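Local coordinates for uncharacterized protein (Bacteroides ovatus, PDB 5CAG) that is a putative anchoring subunit of a fimbrium, belonging to the FimB/Mfa2 family of the bacteroidetes fimbrillin superfamily, at residues A[109-123]-A[175-188]. Numbering follows the deposited sequence.
With SO4 (sulfate ion), chain E; SO4 (sulfate ion), chain D.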
loop_
_atom_site.group_PDB
_atom_site.type_symbol
_atom_site.label_atom_id
_atom_site.label_comp_id
_atom_site.label_asym_id
_atom_site.label_seq_id
_atom_site.Cartn_x
_atom_site.Cartn_y
_atom_site.Cartn_z
ATOM N N LYS A 109 -12.115 11.942 8.318
ATOM C CA LYS A 109 -12.443 10.547 8.584
ATOM C C LYS A 109 -11.763 9.623 7.550
ATOM O O LYS A 109 -11.721 8.405 7.743
ATOM C CB LYS A 109 -13.978 10.377 8.590
ATOM C CG LYS A 109 -14.613 10.926 9.877
ATOM C CD LYS A 109 -16.086 11.399 9.750
ATOM C CE LYS A 109 -16.263 12.914 9.734
ATOM N NZ LYS A 109 -15.750 13.589 10.964
HETATM N N MSE A 110 -11.228 10.210 6.464
HETATM C CA MSE A 110 -10.564 9.514 5.360
HETATM C C MSE A 110 -9.034 9.495 5.507
HETATM O O MSE A 110 -8.466 10.293 6.253
HETATM C CB MSE A 110 -10.905 10.192 4.035
HETATM C CG MSE A 110 -12.381 10.331 3.783
HETATM SE SE MSE A 110 -12.686 11.294 2.114
HETATM C CE MSE A 110 -14.605 11.567 2.234
ATOM N N VAL A 111 -8.376 8.591 4.756
ATOM C CA VAL A 111 -6.922 8.395 4.704
ATOM C C VAL A 111 -6.392 8.624 3.267
ATOM O O VAL A 111 -7.134 8.463 2.302
ATOM C CB VAL A 111 -6.533 7.000 5.231
ATOM C CG1 VAL A 111 -6.982 6.821 6.680
ATOM C CG2 VAL A 111 -7.094 5.895 4.336
ATOM N N TRP A 112 -5.122 8.984 3.133
ATOM C CA TRP A 112 -4.527 9.249 1.829
ATOM C C TRP A 112 -4.288 7.976 1.052
ATOM O O TRP A 112 -4.117 6.929 1.671
ATOM C CB TRP A 112 -3.194 9.973 1.991
ATOM C CG TRP A 112 -3.253 11.254 2.760
ATOM C CD1 TRP A 112 -2.818 11.462 4.033
ATOM C CD2 TRP A 112 -3.685 12.529 2.270
ATOM N NE1 TRP A 112 -3.004 12.780 4.390
ATOM C CE2 TRP A 112 -3.514 13.461 3.319
ATOM C CE3 TRP A 112 -4.205 12.978 1.045
ATOM C CZ2 TRP A 112 -3.845 14.811 3.178
ATOM C CZ3 TRP A 112 -4.506 14.325 0.899
ATOM C CH2 TRP A 112 -4.332 15.223 1.956
ATOM N N SER A 113 -4.272 8.057 -0.304
ATOM C CA SER A 113 -3.971 6.900 -1.170
ATOM C C SER A 113 -2.495 6.559 -1.026
ATOM O O SER A 113 -1.669 7.472 -0.910
ATOM C CB SER A 113 -4.320 7.153 -2.639
ATOM O OG SER A 113 -4.769 8.477 -2.889
ATOM N N PRO A 114 -2.158 5.258 -0.913
ATOM C CA PRO A 114 -0.764 4.883 -0.691
ATOM C C PRO A 114 0.092 5.079 -1.924
ATOM O O PRO A 114 -0.349 4.751 -3.016
ATOM C CB PRO A 114 -0.868 3.410 -0.318
ATOM C CG PRO A 114 -2.082 2.937 -0.975
ATOM C CD PRO A 114 -3.033 4.070 -0.903
ATOM N N ASP A 115 1.316 5.628 -1.753
ATOM C CA ASP A 115 2.236 5.784 -2.881
ATOM C C ASP A 115 2.959 4.434 -3.105
ATOM O O ASP A 115 2.540 3.437 -2.511
ATOM C CB ASP A 115 3.181 6.984 -2.742
ATOM C CG ASP A 115 3.987 7.099 -1.481
ATOM O OD1 ASP A 115 3.421 6.860 -0.388
ATOM O OD2 ASP A 115 5.155 7.534 -1.572
ATOM N N SER A 116 3.946 4.351 -4.017
ATOM C CA SER A 116 4.505 3.041 -4.336
ATOM C C SER A 116 5.321 2.413 -3.198
ATOM O O SER A 116 6.189 3.053 -2.614
ATOM C CB SER A 116 5.308 3.095 -5.622
ATOM O OG SER A 116 4.420 3.467 -6.666
ATOM N N LEU A 117 4.962 1.155 -2.857
ATOM C CA LEU A 117 5.637 0.331 -1.843
ATOM C C LEU A 117 6.033 -0.994 -2.477
ATOM O O LEU A 117 5.241 -1.590 -3.231
ATOM C CB LEU A 117 4.779 0.111 -0.587
ATOM C CG LEU A 117 5.424 -0.604 0.580
ATOM C CD1 LEU A 117 6.474 0.263 1.299
ATOM C CD2 LEU A 117 4.391 -1.025 1.523
ATOM N N TYR A 118 7.302 -1.389 -2.232
ATOM C CA TYR A 118 7.910 -2.613 -2.738
ATOM C C TYR A 118 8.308 -3.452 -1.558
ATOM O O TYR A 118 8.987 -2.961 -0.661
ATOM C CB TYR A 118 9.093 -2.316 -3.657
ATOM C CG TYR A 118 8.745 -1.339 -4.750
ATOM C CD1 TYR A 118 8.048 -1.746 -5.886
ATOM C CD2 TYR A 118 9.081 0.005 -4.638
ATOM C CE1 TYR A 118 7.712 -0.837 -6.890
ATOM C CE2 TYR A 118 8.730 0.926 -5.623
ATOM C CZ TYR A 118 8.049 0.504 -6.748
ATOM O OH TYR A 118 7.743 1.447 -7.705
ATOM N N VAL A 119 7.783 -4.665 -1.478
ATOM C CA VAL A 119 8.025 -5.504 -0.318
ATOM C C VAL A 119 8.518 -6.885 -0.728
ATOM O O VAL A 119 8.126 -7.425 -1.768
ATOM C CB VAL A 119 6.731 -5.597 0.561
ATOM C CG1 VAL A 119 6.810 -6.700 1.623
ATOM C CG2 VAL A 119 6.423 -4.268 1.225
ATOM N N LEU A 120 9.384 -7.438 0.132
ATOM C CA LEU A 120 9.832 -8.815 0.167
ATOM C C LEU A 120 9.710 -9.284 1.609
ATOM O O LEU A 120 10.217 -8.606 2.514
ATOM C CB LEU A 120 11.247 -9.038 -0.371
ATOM C CG LEU A 120 11.817 -10.431 -0.063
ATOM C CD1 LEU A 120 11.114 -11.505 -0.859
ATOM C CD2 LEU A 120 13.287 -10.482 -0.277
ATOM N N ASN A 121 9.001 -10.396 1.837
ATOM C CA ASN A 121 8.905 -10.943 3.188
ATOM C C ASN A 121 9.058 -12.460 3.134
ATOM O O ASN A 121 8.331 -13.144 2.394
ATOM C CB ASN A 121 7.644 -10.513 3.928
ATOM C CG ASN A 121 6.367 -11.079 3.402
ATOM O OD1 ASN A 121 5.835 -10.641 2.368
ATOM N ND2 ASN A 121 5.836 -12.035 4.137
ATOM N N ILE A 122 10.091 -12.961 3.845
ATOM C CA ILE A 122 10.434 -14.382 3.949
ATOM C C ILE A 122 10.075 -14.799 5.363
ATOM O O ILE A 122 10.582 -14.176 6.304
ATOM C CB ILE A 122 11.933 -14.618 3.625
ATOM C CG1 ILE A 122 12.311 -14.075 2.242
ATOM C CG2 ILE A 122 12.291 -16.088 3.766
ATOM C CD1 ILE A 122 13.775 -13.706 2.089
ATOM N N ASP A 123 9.158 -15.779 5.531
ATOM C CA ASP A 123 8.757 -16.220 6.867
ATOM C C ASP A 123 9.916 -16.921 7.579
ATOM O O ASP A 123 10.068 -16.743 8.789
ATOM C CB ASP A 123 7.525 -17.129 6.834
ATOM C CG ASP A 123 6.195 -16.475 6.503
ATOM O OD1 ASP A 123 6.084 -15.217 6.639
ATOM O OD2 ASP A 123 5.241 -17.218 6.173
ATOM N N ILE A 175 3.287 -6.080 6.394
ATOM C CA ILE A 175 4.496 -6.452 5.658
ATOM C C ILE A 175 4.942 -7.874 6.027
ATOM O O ILE A 175 5.165 -8.671 5.130
ATOM C CB ILE A 175 5.611 -5.399 5.857
ATOM C CG1 ILE A 175 5.199 -4.057 5.219
ATOM C CG2 ILE A 175 6.933 -5.889 5.275
ATOM C CD1 ILE A 175 5.920 -2.876 5.685
ATOM N N GLY A 176 5.014 -8.198 7.309
ATOM C CA GLY A 176 5.389 -9.542 7.726
ATOM C C GLY A 176 4.361 -10.613 7.392
ATOM O O GLY A 176 4.727 -11.756 7.095
ATOM N N LYS A 177 3.062 -10.255 7.446
ATOM C CA LYS A 177 1.960 -11.187 7.195
ATOM C C LYS A 177 1.722 -11.373 5.684
ATOM O O LYS A 177 1.158 -12.400 5.285
ATOM C CB LYS A 177 0.656 -10.733 7.910
ATOM C CG LYS A 177 0.673 -10.664 9.472
ATOM C CD LYS A 177 0.611 -12.050 10.204
ATOM C CE LYS A 177 -0.744 -12.756 10.219
ATOM N NZ LYS A 177 -0.655 -14.177 10.681
ATOM N N GLY A 178 2.168 -10.403 4.872
ATOM C CA GLY A 178 2.028 -10.415 3.413
ATOM C C GLY A 178 0.591 -10.278 2.943
ATOM O O GLY A 178 0.202 -10.833 1.913
ATOM N N ARG A 179 -0.213 -9.546 3.722
ATOM C CA ARG A 179 -1.631 -9.324 3.466
ATOM C C ARG A 179 -1.995 -7.871 3.675
ATOM O O ARG A 179 -1.411 -7.206 4.535
ATOM C CB ARG A 179 -2.474 -10.214 4.397
ATOM C CG ARG A 179 -2.794 -11.550 3.765
ATOM C CD ARG A 179 -3.450 -12.546 4.707
ATOM N NE ARG A 179 -4.097 -13.634 3.962
ATOM C CZ ARG A 179 -3.493 -14.759 3.581
ATOM N NH1 ARG A 179 -2.212 -14.966 3.870
ATOM N NH2 ARG A 179 -4.165 -15.682 2.905
ATOM N N GLY A 180 -2.950 -7.395 2.892
ATOM C CA GLY A 180 -3.494 -6.061 3.047
ATOM C C GLY A 180 -4.629 -6.125 4.055
ATOM O O GLY A 180 -5.254 -7.176 4.221
ATOM N N VAL A 181 -4.892 -5.032 4.759
ATOM C CA VAL A 181 -5.978 -4.981 5.728
ATOM C C VAL A 181 -6.749 -3.642 5.571
ATOM O O VAL A 181 -6.179 -2.604 5.195
ATOM C CB VAL A 181 -5.525 -5.278 7.184
ATOM C CG1 VAL A 181 -4.838 -4.097 7.839
ATOM C CG2 VAL A 181 -6.693 -5.744 8.035
ATOM N N CYS A 182 -8.072 -3.717 5.784
ATOM C CA CYS A 182 -8.980 -2.594 5.646
ATOM C C CYS A 182 -9.344 -2.056 7.019
ATOM O O CYS A 182 -9.901 -2.779 7.856
ATOM C CB CYS A 182 -10.214 -2.996 4.853
ATOM S SG CYS A 182 -11.395 -1.652 4.618
ATOM N N SER A 183 -9.019 -0.780 7.249
ATOM C CA SER A 183 -9.251 -0.145 8.531
ATOM C C SER A 183 -10.652 0.420 8.651
ATOM O O SER A 183 -10.966 1.036 9.668
ATOM C CB SER A 183 -8.235 0.960 8.757
ATOM O OG SER A 183 -8.491 2.076 7.923
ATOM N N SER A 184 -11.488 0.239 7.616
ATOM C CA SER A 184 -12.861 0.749 7.553
ATOM C C SER A 184 -12.879 2.319 7.430
ATOM O O SER A 184 -13.940 2.949 7.464
ATOM C CB SER A 184 -13.691 0.226 8.721
ATOM O OG SER A 184 -13.507 -1.180 8.843
ATOM N N GLN A 185 -11.696 2.913 7.201
ATOM C CA GLN A 185 -11.470 4.319 6.905
ATOM C C GLN A 185 -11.344 4.471 5.386
ATOM O O GLN A 185 -10.491 3.812 4.784
ATOM C CB GLN A 185 -10.201 4.823 7.582
ATOM C CG GLN A 185 -10.243 4.869 9.085
ATOM C CD GLN A 185 -8.959 5.445 9.589
ATOM O OE1 GLN A 185 -8.905 6.597 10.047
ATOM N NE2 GLN A 185 -7.882 4.671 9.452
ATOM N N PRO A 186 -12.171 5.300 4.730
ATOM C CA PRO A 186 -12.106 5.392 3.263
ATOM C C PRO A 186 -10.838 6.029 2.710
ATOM O O PRO A 186 -10.264 6.934 3.325
ATOM C CB PRO A 186 -13.304 6.274 2.921
ATOM C CG PRO A 186 -14.193 6.196 4.114
ATOM C CD PRO A 186 -13.265 6.126 5.264
ATOM N N ILE A 187 -10.413 5.569 1.521
ATOM C CA ILE A 187 -9.265 6.169 0.851
ATOM C C ILE A 187 -9.793 7.349 0.059
ATOM O O ILE A 187 -10.721 7.190 -0.725
ATOM C CB ILE A 187 -8.506 5.167 -0.046
ATOM C CG1 ILE A 187 -7.904 4.023 0.784
ATOM C CG2 ILE A 187 -7.418 5.897 -0.854
ATOM C CD1 ILE A 187 -7.451 2.866 -0.038
ATOM N N TYR A 188 -9.240 8.523 0.282
ATOM C CA TYR A 188 -9.641 9.724 -0.428
ATOM C C TYR A 188 -8.909 9.840 -1.718
ATOM O O TYR A 188 -7.715 9.541 -1.783
ATOM C CB TYR A 188 -9.352 10.964 0.435
ATOM C CG TYR A 188 -9.145 12.271 -0.308
ATOM C CD1 TYR A 188 -10.224 13.085 -0.643
ATOM C CD2 TYR A 188 -7.872 12.758 -0.553
ATOM C CE1 TYR A 188 -10.035 14.329 -1.243
ATOM C CE2 TYR A 188 -7.674 14.002 -1.146
ATOM C CZ TYR A 188 -8.757 14.771 -1.519
ATOM O OH TYR A 188 -8.529 15.990 -2.116
HETATM S S SO4 E . -1.730 -18.898 4.450
HETATM O O1 SO4 E . -0.711 -17.909 4.095
HETATM O O2 SO4 E . -2.498 -19.283 3.257
HETATM O O3 SO4 E . -1.085 -20.084 5.026
HETATM O O4 SO4 E . -2.629 -18.306 5.439
HETATM S S SO4 D . 5.968 2.349 -11.444
HETATM O O1 SO4 D . 5.878 3.678 -10.825
HETATM O O2 SO4 D . 7.170 2.256 -12.266
HETATM O O3 SO4 D . 5.998 1.324 -10.393
HETATM O O4 SO4 D . 4.812 2.129 -12.308
#
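The Tyr188 ring lies between two side chains of 109-123: Trp112 CZ3 approaches Tyr188 CE2 to 3.8 Å, while the SE of Met110, present as selenomethionine, lies on the CD1 flank of the ring, 3.7 Å from Tyr188 CB. Both approaches are oblique; the aromatic planes stand at 80°, with the two side chains alongside and pointing the same way, and the selenium makes a Met-aromatic contact. Tyr188 is set there by its CG lying opposite the backbone N (chi1 155°). Sulfate ions, probably from the crystallisation liquor, lie at the edges of the Arg179 guanidinium and the Tyr118 ring, weakly hydrogen-bonded to Arg179 NH1 and Tyr118 OH. The Gln185 side chain crosses that of Val111 at about a right angle, Val111 CG1 lying 3.6 Å from Gln185 NE2. That NE2 donates in the amide plane to Ser183 OG, and Asn98 binds Gln185 OE1, so both ends fix the amide's rotation.

The backbones meet in a single beta bridge, Val111 with Ile187: Val111 N bonds Pro186 O and Tyr188 N bonds Val111 O, each at 2.9 Å and nearly straight. It joins the chain leading into strand 118-127 to the start of strand 187-193, within a largely beta fold of the FimB/Mfa2 family. Ser113 OG adds a weak bond to Tyr188 O.

Farther along, Val119 CG1 meets Ile175 CG2 at 3.7 Å. Next to it the Asn121 amide reaches the backbone of 175-178, its ND2 3.2 Å from Gly176 O, while Lys209 binds its OD1. Gly178, at positive phi, forms a G1 beta bulge with Arg179 opposite the end of strand 172-174.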